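Local coordinates for protein 3-polyprenyl-4-hydroxybenzoate decarboxylase and related decarboxylases (Pelotomaculum thermopropionicum, PDB 6H6X) that binds prenylated FMN together with manganese and potassium ions and, as a UbiD-family enzyme, probably catalyses the reversible decarboxylation of aromatic acids such as furandicarboxylic acid, at residues K50-P55 and D112-L117; T132-I137 and L188-H193; G237-I242 and T279-P284; K245-V250 and V272-A277. The protein carries 8 engineered substitutions. All coordinates share one frame; numbering follows the deposited sequence.

Contact 1: K50-P55 and D112-L117; sequences KGYAVP and DLLKML
Tyr-52, with some help from Val-54, joins a loop of the N-terminal domain to the C-terminal end of the short helix 113-116 in a surface contact of one hydrogen bond and a little packing. The phenol hydroxyl donates to Leu-114 O, and OH to O measures 2.5 Å, a very short bond. That oxygen sits at the edge of the ring and in its plane. In a longer helix it would be the acceptor for residue 118, but Pro-118 has no N-H, and the tyrosine takes over as donor. Tyr-52 CG stands anti to the carbonyl carbon (chi1 -62°), and the ring lies against the helix end, where several carbonyls gather. Tyr-52 CE1 comes within 3.2 Å of Leu-117 O, which approaches obliquely, and CE1 is 3.6 Å from Lys-115 O.

The helix is a single short turn, capped at its start by Asp-112, whose OD1 accepts weakly from Lys-115 N. It belongs to the flavin-binding domain of the UbiD fold: Leu-113 and Met-116 turn to strand 264-280, while its carbonyl end meets the loop. Beside the ring, Val-54 CG2 rests 3.9 Å from Met-116 O, and both Tyr-52 and Val-54 also touch Pro-118.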
loop_
_atom_site.group_PDB
_atom_site.type_symbol
_atom_site.label_atom_id
_atom_site.label_comp_id
_atom_site.label_asym_id
_atom_site.label_seq_id
_atom_site.Cartn_x
_atom_site.Cartn_y
_atom_site.Cartn_z
ATOM N N LYS B 50 -33.154 4.685 12.313
ATOM C CA LYS B 50 -34.008 5.603 13.025
ATOM C C LYS B 50 -35.065 6.133 12.069
ATOM O O LYS B 50 -34.739 6.787 11.073
ATOM C CB LYS B 50 -33.186 6.747 13.612
ATOM C CG LYS B 50 -33.998 7.699 14.494
ATOM C CD LYS B 50 -33.137 8.670 15.300
ATOM C CE LYS B 50 -32.564 9.827 14.483
ATOM N NZ LYS B 50 -33.605 10.708 13.882
ATOM N N GLY B 51 -36.321 5.828 12.390
ATOM C CA GLY B 51 -37.476 6.344 11.655
ATOM C C GLY B 51 -38.121 5.348 10.707
ATOM O O GLY B 51 -39.062 5.721 9.996
ATOM N N TYR B 52 -37.629 4.102 10.688
ATOM C CA TYR B 52 -37.996 3.137 9.638
ATOM C C TYR B 52 -38.051 1.691 10.134
ATOM O O TYR B 52 -37.248 1.293 10.969
ATOM C CB TYR B 52 -36.957 3.190 8.495
ATOM C CG TYR B 52 -36.870 4.527 7.791
ATOM C CD1 TYR B 52 -37.757 4.855 6.764
ATOM C CD2 TYR B 52 -35.920 5.472 8.165
ATOM C CE1 TYR B 52 -37.689 6.076 6.120
ATOM C CE2 TYR B 52 -35.851 6.687 7.527
ATOM C CZ TYR B 52 -36.722 6.980 6.499
ATOM O OH TYR B 52 -36.651 8.198 5.870
ATOM N N ALA B 53 -38.979 0.894 9.600
ATOM C CA ALA B 53 -38.943 -0.565 9.799
ATOM C C ALA B 53 -37.982 -1.245 8.807
ATOM O O ALA B 53 -37.524 -2.369 9.039
ATOM C CB ALA B 53 -40.343 -1.156 9.663
ATOM N N VAL B 54 -37.661 -0.559 7.716
ATOM C CA VAL B 54 -36.830 -1.164 6.651
ATOM C C VAL B 54 -35.331 -1.139 7.018
ATOM O O VAL B 54 -34.801 -0.075 7.279
ATOM C CB VAL B 54 -37.083 -0.408 5.325
ATOM C CG1 VAL B 54 -36.115 -0.870 4.221
ATOM C CG2 VAL B 54 -38.553 -0.557 4.911
ATOM N N PRO B 55 -34.639 -2.290 7.010
ATOM C CA PRO B 55 -33.194 -2.297 7.164
ATOM C C PRO B 55 -32.423 -1.831 5.913
ATOM O O PRO B 55 -33.023 -1.728 4.843
ATOM C CB PRO B 55 -32.866 -3.753 7.462
ATOM C CG PRO B 55 -33.940 -4.518 6.882
ATOM C CD PRO B 55 -35.158 -3.652 6.808
ATOM N N ASP B 112 -44.702 8.914 -0.954
ATOM C CA ASP B 112 -43.671 9.693 -0.262
ATOM C C ASP B 112 -42.420 8.827 -0.047
ATOM O O ASP B 112 -42.389 7.980 0.883
ATOM C CB ASP B 112 -44.214 10.244 1.079
ATOM C CG ASP B 112 -43.314 11.349 1.690
ATOM O OD1 ASP B 112 -42.067 11.330 1.531
ATOM O OD2 ASP B 112 -43.860 12.243 2.358
ATOM N N LEU B 113 -41.393 9.063 -0.881
ATOM C CA LEU B 113 -40.208 8.179 -0.900
ATOM C C LEU B 113 -39.457 8.179 0.423
ATOM O O LEU B 113 -39.185 7.105 0.992
ATOM C CB LEU B 113 -39.265 8.523 -2.047
ATOM C CG LEU B 113 -39.740 8.222 -3.470
ATOM C CD1 LEU B 113 -38.663 8.687 -4.426
ATOM C CD2 LEU B 113 -40.049 6.748 -3.712
ATOM N N LEU B 114 -39.165 9.380 0.937
ATOM C CA LEU B 114 -38.508 9.495 2.248
ATOM C C LEU B 114 -39.268 8.924 3.428
ATOM O O LEU B 114 -38.626 8.516 4.406
ATOM C CB LEU B 114 -38.104 10.937 2.583
ATOM C CG LEU B 114 -36.654 11.356 2.313
ATOM C CD1 LEU B 114 -36.335 12.651 3.075
ATOM C CD2 LEU B 114 -35.626 10.283 2.692
ATOM N N LYS B 115 -40.598 8.899 3.371
ATOM C CA LYS B 115 -41.375 8.226 4.422
ATOM C C LYS B 115 -41.250 6.709 4.326
ATOM O O LYS B 115 -41.171 6.041 5.353
ATOM C CB LYS B 115 -42.868 8.614 4.404
ATOM C CG LYS B 115 -43.201 9.956 5.062
ATOM C CD LYS B 115 -44.377 9.873 6.048
ATOM C CE LYS B 115 -45.710 9.546 5.379
ATOM N NZ LYS B 115 -46.268 10.652 4.541
ATOM N N MET B 116 -41.244 6.156 3.109
ATOM C CA MET B 116 -41.195 4.692 2.954
ATOM C C MET B 116 -39.813 4.093 3.149
ATOM O O MET B 116 -39.673 2.975 3.677
ATOM C CB MET B 116 -41.647 4.291 1.561
ATOM C CG MET B 116 -43.067 4.663 1.202
ATOM S SD MET B 116 -43.335 4.361 -0.548
ATOM C CE MET B 116 -42.943 2.630 -0.586
ATOM N N LEU B 117 -38.790 4.822 2.706
ATOM C CA LEU B 117 -37.477 4.206 2.512
ATOM C C LEU B 117 -36.372 4.954 3.246
ATOM O O LEU B 117 -36.289 6.204 3.208
ATOM C CB LEU B 117 -37.143 4.176 1.039
ATOM C CG LEU B 117 -38.135 3.435 0.132
ATOM C CD1 LEU B 117 -37.655 3.534 -1.300
ATOM C CD2 LEU B 117 -38.323 1.980 0.560
#

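Contact 2: T132-I137 and L188-H193; sequences TAAILI and LAIGVH
Ile-135 and Ala-189 face each other as an antiparallel hydrogen-bonded pair, and with the neighbouring Leu-188 they carry most of this buried strand pairing. Ile-135 N donates to Ala-189 O at 2.9 Å, and Ala-189 N returns a bond to Ile-135 O, also 2.9 Å. The Ile-135 carbonyl is approached by Leu-188 as well, whose CA lies 3.2 Å from Ile-135 O in a CA-H...O contact. On the face that Ile-135 and Ala-189 share, Ile-135 CG1 lies between its own backbone N and carbonyl carbon (chi1 67°) and comes to 3.7 Å from Ala-189 CB; Val-196 and Leu-197 of the helix 194-199 pack on the isoleucine.

Strands 130-139 and 184-190 are neighbours in the antiparallel sheet of the UbiD central domain, a split-barrel-like flavin-binding fold. Across the sheet from Ile-135, Leu-188 inclines its CD2 methyl against Leu-136, reaching CG at 3.7 Å, with the two side chains slanting past one another. Ala-134 CB adds a contact of 3.6 Å to Ile-190 CG1. Where the strands part, one water donates to Ala-133 O at 2.6 Å and accepts from Gly-191 N, bridging the backbones. Thr-132, next in the chain before Ala-133, touches the prenylated FMN.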
loop_
_atom_site.group_PDB
_atom_site.type_symbol
_atom_site.label_atom_id
_atom_site.label_comp_id
_atom_site.label_asym_id
_atom_site.label_seq_id
_atom_site.Cartn_x
_atom_site.Cartn_y
_atom_site.Cartn_z
ATOM N N THR B 132 -28.339 5.599 -4.370
ATOM C CA THR B 132 -27.058 5.345 -5.023
ATOM C C THR B 132 -26.915 3.946 -5.610
ATOM O O THR B 132 -25.931 3.709 -6.265
ATOM C CB THR B 132 -25.895 5.541 -4.058
ATOM O OG1 THR B 132 -26.126 4.748 -2.894
ATOM C CG2 THR B 132 -25.831 6.998 -3.623
ATOM N N ALA B 133 -27.865 3.044 -5.370
ATOM C CA ALA B 133 -27.729 1.671 -5.827
ATOM C C ALA B 133 -28.851 1.158 -6.722
ATOM O O ALA B 133 -29.091 -0.044 -6.802
ATOM C CB ALA B 133 -27.550 0.755 -4.643
ATOM N N ALA B 134 -29.507 2.054 -7.411
ATOM C CA ALA B 134 -30.637 1.716 -8.238
ATOM C C ALA B 134 -30.144 1.522 -9.641
ATOM O O ALA B 134 -29.481 2.399 -10.179
ATOM C CB ALA B 134 -31.677 2.824 -8.244
ATOM N N ILE B 135 -30.486 0.379 -10.240
ATOM C CA ILE B 135 -30.337 0.225 -11.673
ATOM C C ILE B 135 -31.510 0.910 -12.372
ATOM O O ILE B 135 -32.648 0.782 -11.958
ATOM C CB ILE B 135 -30.156 -1.232 -12.115
ATOM C CG1 ILE B 135 -31.403 -2.099 -11.873
ATOM C CG2 ILE B 135 -28.946 -1.825 -11.435
ATOM C CD1 ILE B 135 -31.269 -3.508 -12.471
ATOM N N LEU B 136 -31.214 1.678 -13.406
ATOM C CA LEU B 136 -32.195 2.457 -14.138
ATOM C C LEU B 136 -32.396 1.771 -15.494
ATOM O O LEU B 136 -31.474 1.727 -16.292
ATOM C CB LEU B 136 -31.703 3.876 -14.355
ATOM C CG LEU B 136 -32.749 4.872 -14.873
ATOM C CD1 LEU B 136 -32.366 6.283 -14.448
ATOM C CD2 LEU B 136 -32.942 4.788 -16.371
ATOM N N ILE B 137 -33.590 1.222 -15.721
ATOM C CA ILE B 137 -33.928 0.508 -16.937
ATOM C C ILE B 137 -34.790 1.448 -17.795
ATOM O O ILE B 137 -35.764 2.005 -17.321
ATOM C CB ILE B 137 -34.676 -0.784 -16.595
ATOM C CG1 ILE B 137 -33.810 -1.659 -15.736
ATOM C CG2 ILE B 137 -35.073 -1.559 -17.849
ATOM C CD1 ILE B 137 -34.598 -2.545 -14.801
ATOM N N LEU B 188 -36.608 1.993 -11.859
ATOM C CA LEU B 188 -35.470 1.937 -10.976
ATOM C C LEU B 188 -35.605 0.720 -10.120
ATOM O O LEU B 188 -36.613 0.570 -9.457
ATOM C CB LEU B 188 -35.476 3.152 -10.069
ATOM C CG LEU B 188 -35.362 4.481 -10.817
ATOM C CD1 LEU B 188 -35.636 5.581 -9.824
ATOM C CD2 LEU B 188 -33.979 4.639 -11.387
ATOM N N ALA B 189 -34.614 -0.168 -10.124
ATOM C CA ALA B 189 -34.648 -1.333 -9.216
ATOM C C ALA B 189 -33.508 -1.341 -8.233
ATOM O O ALA B 189 -32.386 -1.147 -8.624
ATOM C CB ALA B 189 -34.614 -2.585 -10.040
ATOM N N ILE B 190 -33.815 -1.614 -6.976
ATOM C CA ILE B 190 -32.902 -1.528 -5.852
ATOM C C ILE B 190 -32.919 -2.850 -5.137
ATOM O O ILE B 190 -33.968 -3.399 -4.859
ATOM C CB ILE B 190 -33.321 -0.426 -4.894
ATOM C CG1 ILE B 190 -33.283 0.946 -5.564
ATOM C CG2 ILE B 190 -32.398 -0.402 -3.673
ATOM C CD1 ILE B 190 -33.975 2.037 -4.746
ATOM N N GLY B 191 -31.751 -3.411 -4.862
ATOM C CA GLY B 191 -31.694 -4.658 -4.120
ATOM C C GLY B 191 -31.711 -5.793 -5.098
ATOM O O GLY B 191 -32.675 -6.589 -5.168
ATOM N N VAL B 192 -30.631 -5.869 -5.853
ATOM C CA VAL B 192 -30.437 -6.956 -6.799
ATOM C C VAL B 192 -29.138 -7.670 -6.530
ATOM O O VAL B 192 -28.282 -7.260 -5.745
ATOM C CB VAL B 192 -30.496 -6.454 -8.241
ATOM C CG1 VAL B 192 -31.848 -5.865 -8.565
ATOM C CG2 VAL B 192 -29.405 -5.411 -8.543
ATOM N N HIS B 193 -29.008 -8.805 -7.167
ATOM C CA HIS B 193 -27.815 -9.583 -7.073
ATOM C C HIS B 193 -26.634 -8.778 -7.620
ATOM O O HIS B 193 -26.792 -8.084 -8.606
ATOM C CB HIS B 193 -28.010 -10.871 -7.875
ATOM C CG HIS B 193 -26.951 -11.880 -7.624
ATOM N ND1 HIS B 193 -25.771 -11.896 -8.330
ATOM C CD2 HIS B 193 -26.889 -12.913 -6.749
ATOM C CE1 HIS B 193 -25.031 -12.904 -7.908
ATOM N NE2 HIS B 193 -25.684 -13.534 -6.950
HETATM O O HOH W 1 -29.241 -2.456 -5.774
#

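Contact 3: G237-I242 and T279-P284; sequences GAEIVI and THRRQP
Gly-237 O is gripped twice by the guanidinium of Arg-281. The firmer bond comes from NH2, 2.9 Å from Gly-237 O and nearly straight (167° at the hydrogen), with the oxygen in the guanidinium plane; the NE bond to the same oxygen is weak. NE also makes a weak bond to Ala-238 O, so two successive carbonyls line the edge of the group. The arginine reaches them with its chain extended from CG to NE.

Glu-239 comes from a different direction. OE2 of its carboxylate lies over one face of the guanidinium, 3.5 Å from Arg-281 NE, the two planes only 14° apart. This salt bridge is one of charge alone, because no N-H points at the oxygen. A bend at chi2 (-72°) brings Glu-239 CD beside the arginine, 3.7 Å from Arg-281 CD. OE2 also forms a salt bridge with Arg-6, and OE1 accepts from Val-285 N.

The backbones pair as strands 240-246 and 264-280 in the central antiparallel sheet; just past their ends Arg-281 N donates to Glu-239 O at 3.0 Å, and within them Val-241 and Thr-279 exchange bonds, Val-241 N to Thr-279 O measuring 2.8 Å. Glu-239 and Ile-240 both face Ile-190, a classic beta bulge. Ile-240 CG1 packs on His-280 CB at 3.9 Å and on Pro-284 CB at 4.0 Å.

Held by carbonyls at its edge and a carboxylate oxygen over its face, the guanidinium is probably limited in rotation, and the negative charge of Glu-239 probably helps to balance both Arg-281 and Arg-6.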
loop_
_atom_site.group_PDB
_atom_site.type_symbol
_atom_site.label_atom_id
_atom_site.label_comp_id
_atom_site.label_asym_id
_atom_site.label_seq_id
_atom_site.Cartn_x
_atom_site.Cartn_y
_atom_site.Cartn_z
ATOM N N GLY B 237 -37.350 -10.549 -8.802
ATOM C CA GLY B 237 -36.830 -10.726 -7.463
ATOM C C GLY B 237 -36.232 -9.490 -6.775
ATOM O O GLY B 237 -35.700 -9.635 -5.717
ATOM N N ALA B 238 -36.318 -8.296 -7.356
ATOM C CA ALA B 238 -35.745 -7.096 -6.733
ATOM C C ALA B 238 -36.428 -6.820 -5.383
ATOM O O ALA B 238 -37.469 -7.342 -5.135
ATOM C CB ALA B 238 -35.884 -5.880 -7.647
ATOM N N GLU B 239 -35.823 -5.992 -4.538
ATOM C CA GLU B 239 -36.411 -5.634 -3.245
ATOM C C GLU B 239 -37.382 -4.529 -3.428
ATOM O O GLU B 239 -38.446 -4.549 -2.859
ATOM C CB GLU B 239 -35.307 -5.225 -2.229
ATOM C CG GLU B 239 -34.375 -6.356 -1.824
ATOM C CD GLU B 239 -35.055 -7.404 -0.894
ATOM O OE1 GLU B 239 -35.893 -7.012 -0.068
ATOM O OE2 GLU B 239 -34.743 -8.619 -0.944
ATOM N N ILE B 240 -37.006 -3.538 -4.240
ATOM C CA ILE B 240 -37.798 -2.350 -4.433
ATOM C C ILE B 240 -37.709 -1.895 -5.893
ATOM O O ILE B 240 -36.624 -1.943 -6.474
ATOM C CB ILE B 240 -37.255 -1.191 -3.538
ATOM C CG1 ILE B 240 -37.432 -1.485 -2.040
ATOM C CG2 ILE B 240 -37.957 0.108 -3.832
ATOM C CD1 ILE B 240 -36.280 -1.076 -1.162
ATOM N N VAL B 241 -38.829 -1.412 -6.457
ATOM C CA VAL B 241 -38.881 -0.814 -7.784
ATOM C C VAL B 241 -39.599 0.497 -7.698
ATOM O O VAL B 241 -40.662 0.586 -7.095
ATOM C CB VAL B 241 -39.590 -1.706 -8.824
ATOM C CG1 VAL B 241 -40.003 -0.930 -10.075
ATOM C CG2 VAL B 241 -38.718 -2.898 -9.180
ATOM N N ILE B 242 -39.024 1.512 -8.322
ATOM C CA ILE B 242 -39.608 2.820 -8.385
ATOM C C ILE B 242 -39.779 3.082 -9.855
ATOM O O ILE B 242 -38.819 3.100 -10.610
ATOM C CB ILE B 242 -38.716 3.881 -7.691
ATOM C CG1 ILE B 242 -38.595 3.566 -6.196
ATOM C CG2 ILE B 242 -39.259 5.273 -7.890
ATOM C CD1 ILE B 242 -37.428 4.310 -5.565
ATOM N N THR B 279 -43.140 -0.336 -6.003
ATOM C CA THR B 279 -43.526 -1.688 -5.580
ATOM C C THR B 279 -42.375 -2.304 -4.858
ATOM O O THR B 279 -41.204 -2.006 -5.132
ATOM C CB THR B 279 -43.970 -2.623 -6.772
ATOM O OG1 THR B 279 -42.837 -3.101 -7.507
ATOM C CG2 THR B 279 -44.869 -1.883 -7.760
ATOM N N HIS B 280 -42.681 -3.186 -3.931
ATOM C CA HIS B 280 -41.647 -3.803 -3.165
ATOM C C HIS B 280 -42.054 -5.112 -2.606
ATOM O O HIS B 280 -43.234 -5.413 -2.517
ATOM C CB HIS B 280 -41.101 -2.855 -2.063
ATOM C CG HIS B 280 -42.089 -2.431 -1.034
ATOM N ND1 HIS B 280 -42.389 -3.197 0.077
ATOM C CD2 HIS B 280 -42.819 -1.297 -0.922
ATOM C CE1 HIS B 280 -43.286 -2.552 0.815
ATOM N NE2 HIS B 280 -43.575 -1.403 0.218
ATOM N N ARG B 281 -41.057 -5.914 -2.259
ATOM C CA ARG B 281 -41.278 -7.038 -1.400
ATOM C C ARG B 281 -41.875 -6.616 -0.048
ATOM O O ARG B 281 -41.635 -5.485 0.503
ATOM C CB ARG B 281 -39.981 -7.747 -1.073
ATOM C CG ARG B 281 -39.395 -8.556 -2.187
ATOM C CD ARG B 281 -38.148 -9.196 -1.700
ATOM N NE ARG B 281 -37.469 -9.898 -2.750
ATOM C CZ ARG B 281 -37.264 -11.226 -2.815
ATOM N NH1 ARG B 281 -37.691 -12.064 -1.883
ATOM N NH2 ARG B 281 -36.609 -11.737 -3.864
ATOM N N ARG B 282 -42.615 -7.571 0.496
ATOM C CA ARG B 282 -43.048 -7.524 1.866
ATOM C C ARG B 282 -41.775 -7.492 2.694
ATOM O O ARG B 282 -40.907 -8.383 2.561
ATOM C CB ARG B 282 -43.876 -8.782 2.204
ATOM C CG ARG B 282 -44.480 -8.839 3.613
ATOM C CD ARG B 282 -45.579 -9.900 3.724
ATOM N NE ARG B 282 -46.690 -9.623 2.793
ATOM C CZ ARG B 282 -46.934 -10.245 1.626
ATOM N NH1 ARG B 282 -46.163 -11.256 1.166
ATOM N NH2 ARG B 282 -47.977 -9.840 0.898
ATOM N N GLN B 283 -41.667 -6.459 3.525
ATOM C CA GLN B 283 -40.514 -6.275 4.411
ATOM C C GLN B 283 -39.201 -6.235 3.606
ATOM O O GLN B 283 -38.343 -7.122 3.717
ATOM C CB GLN B 283 -40.515 -7.335 5.542
ATOM C CG GLN B 283 -41.717 -7.194 6.497
ATOM C CD GLN B 283 -41.483 -7.799 7.885
ATOM O OE1 GLN B 283 -40.639 -8.698 8.063
ATOM N NE2 GLN B 283 -42.227 -7.300 8.884
ATOM N N PRO B 284 -39.065 -5.210 2.746
ATOM C CA PRO B 284 -37.885 -5.118 1.871
ATOM C C PRO B 284 -36.578 -4.764 2.597
ATOM O O PRO B 284 -36.596 -4.204 3.695
ATOM C CB PRO B 284 -38.260 -3.990 0.933
ATOM C CG PRO B 284 -39.134 -3.100 1.718
ATOM C CD PRO B 284 -39.879 -3.983 2.704
#

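Contact 4: K245-V250 and V272-A277; sequences KILPGV and VVEVTA
Lys-245 and Glu-274 exchange two backbone hydrogen bonds, Lys-245 N to Glu-274 O at 3.0 Å and Glu-274 N to Lys-245 O at 2.9 Å. They form an antiparallel hydrogen-bonded pair between strands 240-246 and 264-280, part of the sheet of the split-barrel-like flavin-binding domain. A third bond follows two residues on: Leu-247 N donates to Val-272 O at 3.0 Å, and the N-H meets that oxygen almost head-on, the angle at the carbonyl oxygen being 173°.

Beyond the backbone, the side chains of Lys-245 and Glu-274 run next to each other in the same direction, both extended beyond CG. Lys-245 NZ remains 4.0 Å from Glu-274 OE1, too far for a salt bridge, although the opposite charges probably attract. The lysine also lies across Thr-276 at about a right angle, Lys-245 CE 3.9 Å from Thr-276 CG2, while Thr-276 OG1 bonds with Thr-229 OG1. Thr-276 and Ala-277 face Glu-243 in a classic beta bulge.

The opposite face of the sheet is apolar. Ile-246 CG1 meets Val-273 CG2 at 4.0 Å, and both also touch Ile-186 of strand 184-190. Back on the Glu-274 side, Leu-247 slants over the glutamate stem, Leu-247 CD2 to Glu-274 CB 4.0 Å. Past Pro-248 and Gly-249 the chain comes back to the second strand, bringing Val-250 CG1 to 3.9 Å from Val-272 CG2.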
loop_
_atom_site.group_PDB
_atom_site.type_symbol
_atom_site.label_atom_id
_atom_site.label_comp_id
_atom_site.label_asym_id
_atom_site.label_seq_id
_atom_site.Cartn_x
_atom_site.Cartn_y
_atom_site.Cartn_z
ATOM N N LYS B 245 -40.867 8.735 -14.711
ATOM C CA LYS B 245 -40.495 9.296 -16.001
ATOM C C LYS B 245 -39.616 10.513 -15.844
ATOM O O LYS B 245 -39.755 11.266 -14.884
ATOM C CB LYS B 245 -41.756 9.607 -16.798
ATOM C CG LYS B 245 -42.723 10.550 -16.108
ATOM C CD LYS B 245 -44.145 10.438 -16.669
ATOM C CE LYS B 245 -45.177 11.050 -15.712
ATOM N NZ LYS B 245 -46.529 11.249 -16.306
ATOM N N ILE B 246 -38.685 10.675 -16.768
ATOM C CA ILE B 246 -37.836 11.843 -16.773
ATOM C C ILE B 246 -38.609 12.906 -17.582
ATOM O O ILE B 246 -39.015 12.648 -18.707
ATOM C CB ILE B 246 -36.450 11.572 -17.386
ATOM C CG1 ILE B 246 -35.785 10.309 -16.811
ATOM C CG2 ILE B 246 -35.528 12.770 -17.138
ATOM C CD1 ILE B 246 -34.538 9.934 -17.582
ATOM N N LEU B 247 -38.813 14.080 -17.001
ATOM C CA LEU B 247 -39.728 15.075 -17.563
ATOM C C LEU B 247 -39.056 15.852 -18.678
ATOM O O LEU B 247 -37.918 16.305 -18.518
ATOM C CB LEU B 247 -40.203 16.048 -16.484
ATOM C CG LEU B 247 -40.956 15.415 -15.303
ATOM C CD1 LEU B 247 -41.335 16.462 -14.258
ATOM C CD2 LEU B 247 -42.187 14.656 -15.768
ATOM N N PRO B 248 -39.759 16.025 -19.816
ATOM C CA PRO B 248 -39.117 16.754 -20.936
ATOM C C PRO B 248 -38.905 18.244 -20.607
ATOM O O PRO B 248 -39.785 18.865 -20.015
ATOM C CB PRO B 248 -40.103 16.560 -22.091
ATOM C CG PRO B 248 -41.433 16.406 -21.425
ATOM C CD PRO B 248 -41.206 15.835 -20.041
ATOM N N GLY B 249 -37.728 18.784 -20.914
ATOM C CA GLY B 249 -37.452 20.205 -20.706
ATOM C C GLY B 249 -37.135 20.654 -19.282
ATOM O O GLY B 249 -36.318 21.564 -19.096
ATOM N N VAL B 250 -37.726 20.028 -18.271
ATOM C CA VAL B 250 -37.515 20.492 -16.907
ATOM C C VAL B 250 -36.047 20.310 -16.497
ATOM O O VAL B 250 -35.393 19.292 -16.816
ATOM C CB VAL B 250 -38.431 19.764 -15.894
ATOM C CG1 VAL B 250 -38.158 20.254 -14.474
ATOM C CG2 VAL B 250 -39.885 19.977 -16.258
ATOM N N VAL B 272 -35.157 15.765 -14.137
ATOM C CA VAL B 272 -35.996 15.442 -12.996
ATOM C C VAL B 272 -36.854 14.212 -13.338
ATOM O O VAL B 272 -37.357 14.103 -14.418
ATOM C CB VAL B 272 -36.910 16.638 -12.649
ATOM C CG1 VAL B 272 -37.861 16.299 -11.519
ATOM C CG2 VAL B 272 -36.058 17.837 -12.253
ATOM N N VAL B 273 -37.001 13.307 -12.389
ATOM C CA VAL B 273 -37.832 12.156 -12.505
ATOM C C VAL B 273 -39.025 12.402 -11.616
ATOM O O VAL B 273 -38.845 12.692 -10.437
ATOM C CB VAL B 273 -37.116 10.874 -11.968
ATOM C CG1 VAL B 273 -38.067 9.679 -11.925
ATOM C CG2 VAL B 273 -35.902 10.540 -12.822
ATOM N N GLU B 274 -40.226 12.275 -12.177
ATOM C CA GLU B 274 -41.472 12.185 -11.405
ATOM C C GLU B 274 -41.787 10.711 -11.209
ATOM O O GLU B 274 -41.832 9.946 -12.178
ATOM C CB GLU B 274 -42.625 12.867 -12.162
ATOM C CG GLU B 274 -44.026 12.660 -11.569
ATOM C CD GLU B 274 -45.114 13.542 -12.225
ATOM O OE1 GLU B 274 -46.139 12.994 -12.708
ATOM O OE2 GLU B 274 -44.963 14.788 -12.263
ATOM N N VAL B 275 -42.057 10.312 -9.974
ATOM C CA VAL B 275 -42.328 8.908 -9.689
ATOM C C VAL B 275 -43.840 8.663 -9.677
ATOM O O VAL B 275 -44.598 9.413 -9.037
ATOM C CB VAL B 275 -41.533 8.337 -8.470
ATOM C CG1 VAL B 275 -40.619 9.353 -7.837
ATOM C CG2 VAL B 275 -42.384 7.613 -7.429
ATOM N N THR B 276 -44.248 7.633 -10.428
ATOM C CA THR B 276 -45.649 7.263 -10.610
ATOM C C THR B 276 -46.058 5.995 -9.866
ATOM O O THR B 276 -47.241 5.705 -9.773
ATOM C CB THR B 276 -45.976 7.120 -12.092
ATOM O OG1 THR B 276 -45.152 6.110 -12.687
ATOM C CG2 THR B 276 -45.718 8.456 -12.817
ATOM N N ALA B 277 -45.099 5.266 -9.297
ATOM C CA ALA B 277 -45.402 4.120 -8.470
ATOM C C ALA B 277 -44.159 3.540 -7.823
ATOM O O ALA B 277 -43.060 3.730 -8.308
ATOM C CB ALA B 277 -46.082 3.028 -9.306
#

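Contacts 2, 3 and 4 belong to one antiparallel sheet; contact 1 joins a loop of the N-terminal domain to helix 113-116, which packs on it. Contacts 3 and 4 join the same two strands, their centres about 21 Å apart, with contact 4 nested in the loop that contact 3 closes; Ile-242 CG2 packs 3.9 Å from Val-275 CB. Contact 2 continues the sheet, Ile-190 N lying 2.9 Å from Ile-240 O. Contact 1 reaches contact 3 through Met-116 CE, 3.9 Å from His-280 CD2. Contact 2 lies nearest the cofactor, which Thr-132 touches; in contact 4 the Ile-246 side chain stays about 10 Å from it, and contacts 1 and 3 lie away from the cofactor and metals.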